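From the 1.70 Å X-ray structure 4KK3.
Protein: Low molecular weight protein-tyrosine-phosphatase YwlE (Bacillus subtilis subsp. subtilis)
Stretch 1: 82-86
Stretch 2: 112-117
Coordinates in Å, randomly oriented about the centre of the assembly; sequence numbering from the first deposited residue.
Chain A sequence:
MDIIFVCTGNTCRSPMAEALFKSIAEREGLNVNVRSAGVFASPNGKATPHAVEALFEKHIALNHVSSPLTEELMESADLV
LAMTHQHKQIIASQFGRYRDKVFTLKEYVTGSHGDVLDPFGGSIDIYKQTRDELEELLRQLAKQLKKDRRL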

# COMPACT_ATOMS: atom_id res chain seq x y z
N ALA A 82 -0.21 0.03 -6.44
CA ALA A 82 -0.88 -1.25 -6.37
C ALA A 82 0.13 -2.33 -6.03
O ALA A 82 1.30 -2.21 -6.37
N MSE A 83 -0.33 -3.40 -5.40
CA MSE A 83 0.60 -4.49 -5.07
C MSE A 83 1.02 -5.32 -6.28
O MSE A 83 2.18 -5.74 -6.41
N THR A 84 0.07 -5.58 -7.18
CA THR A 84 0.35 -6.43 -8.33
C THR A 84 -0.06 -5.78 -9.66
O THR A 84 -0.86 -4.83 -9.69
N HIS A 85 0.47 -6.30 -10.76
CA HIS A 85 0.09 -5.80 -12.07
C HIS A 85 -1.39 -6.10 -12.36
O HIS A 85 -2.08 -5.32 -12.99
N GLN A 86 -1.89 -7.21 -11.84
CA GLN A 86 -3.31 -7.50 -11.94
C GLN A 86 -4.17 -6.46 -11.21
O GLN A 86 -5.27 -6.14 -11.64
N SER A 112 11.53 -2.07 -12.04
CA SER A 112 11.34 -3.40 -12.60
C SER A 112 9.93 -3.93 -12.39
O SER A 112 9.22 -3.52 -11.47
N HIS A 113 9.52 -4.84 -13.27
CA HIS A 113 8.26 -5.55 -13.17
C HIS A 113 8.36 -6.46 -11.94
O HIS A 113 9.36 -7.13 -11.73
N GLY A 114 7.32 -6.46 -11.12
CA GLY A 114 7.31 -7.33 -9.96
C GLY A 114 6.07 -7.13 -9.13
O GLY A 114 5.52 -6.03 -9.04
N ASP A 115 5.60 -8.22 -8.52
CA ASP A 115 4.41 -8.17 -7.69
C ASP A 115 4.79 -8.34 -6.22
O ASP A 115 5.76 -9.04 -5.91
N VAL A 116 4.03 -7.72 -5.33
CA VAL A 116 4.06 -8.08 -3.91
C VAL A 116 2.95 -9.11 -3.71
O VAL A 116 1.77 -8.76 -3.71
N LEU A 117 3.34 -10.37 -3.55
CA LEU A 117 2.36 -11.47 -3.54
C LEU A 117 1.49 -11.51 -2.27
O LEU A 117 1.93 -11.13 -1.18

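What holds the two backbones in register? Val-116 N donates a nearly straight hydrogen bond to Met-83 O at 2.9 Å, and the same carbonyl receives a CA-H...O contact from Asp-115 CA at 3.5 Å. Water 1 extends this link, donating to Met-83 O and to Gly-114 O, each at 2.8 Å. Thus one carbonyl oxygen meets Val-116 and Asp-115 directly and Gly-114 through water 1.

Why does Asp-115 turn its carboxylate toward the start of the helix? Its CA-to-CB bond points sideways, but chi1 in m brings the end of the side chain nearer, so that Asp-115 OD1 accepts from His-85 N at 2.9 Å. His-85 ND1 adds a weak hydrogen bond to Asp-115 OD1 at 3.4 Å. The other oxygen, Asp-115 OD2, takes a hydrogen bond from water 2 at 2.9 Å, and that water accepts from Gln-86 N at 3.0 Å. The carboxylate therefore reaches two successive backbone NH groups, one directly and one through water.

How do the two histidines meet? His-85 points toward the second stretch; with chi1 at -83° (m) and chi2 at 88°, its ring has Asp-115 OD1 near its edge and His-113 over one face. His-113 starts sideways, and its t rotamer brings the ring nearer. The rings form an offset stack, their planes only 7° apart. Although His-85 ND1 and His-113 NE2 lie 3.2 Å apart, the angle is poor for a hydrogen bond; this is a face-to-face approach.

What fills the apolar end? Met-83, a selenomethionine with chi1 and chi2 both m, places its SE 4.0 Å from Val-116 CB, both residues being buried. Thr-84, in rotamer p, lays CG2 3.7 Å from Val-116 O, while its OG1, at the N-cap position, caps a backbone N just past this stretch, in the helix that begins at His-85.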

# COMPACT_ATOMS: atom_id res chain seq x y z
CB ALA A 82 -1.50 -1.56 -7.75
CB MSE A 83 0.02 -5.41 -4.00
CG MSE A 83 -0.23 -4.73 -2.66
SE MSE A 83 1.37 -3.87 -1.92
CE MSE A 83 0.51 -2.29 -1.20
CB THR A 84 -0.38 -7.79 -8.25
OG1 THR A 84 -1.77 -7.60 -8.54
CG2 THR A 84 -0.23 -8.42 -6.85
CB HIS A 85 1.04 -6.30 -13.16
CG HIS A 85 2.30 -5.50 -13.28
ND1 HIS A 85 3.43 -5.76 -12.54
CD2 HIS A 85 2.60 -4.42 -14.04
CE1 HIS A 85 4.37 -4.88 -12.84
NE2 HIS A 85 3.90 -4.06 -13.75
CB GLN A 86 -3.62 -8.89 -11.40
CG GLN A 86 -5.05 -9.28 -11.59
CD GLN A 86 -5.43 -9.32 -13.06
OE1 GLN A 86 -6.14 -8.45 -13.56
NE2 GLN A 86 -4.97 -10.34 -13.76
CB SER A 112 12.36 -4.38 -12.01
OG SER A 112 12.20 -4.50 -10.61
CB HIS A 113 8.08 -6.41 -14.43
CG HIS A 113 6.65 -6.67 -14.79
ND1 HIS A 113 6.00 -6.00 -15.81
CD2 HIS A 113 5.74 -7.55 -14.29
CE1 HIS A 113 4.76 -6.44 -15.92
NE2 HIS A 113 4.58 -7.38 -15.00
CB ASP A 115 3.42 -9.27 -8.09
CG ASP A 115 2.80 -9.04 -9.46
OD1 ASP A 115 2.75 -7.88 -9.92
OD2 ASP A 115 2.36 -10.03 -10.09
CB VAL A 116 3.82 -6.88 -2.99
CG1 VAL A 116 3.76 -7.33 -1.52
CG2 VAL A 116 4.91 -5.83 -3.18
CB LEU A 117 3.06 -12.81 -3.74
CG LEU A 117 3.87 -12.95 -5.03
CD1 LEU A 117 4.53 -14.32 -5.11
CD2 LEU A 117 2.94 -12.72 -6.21
O HOH W 1 4.61 -4.43 -6.89
O HOH W 2 -0.16 -9.60 -11.38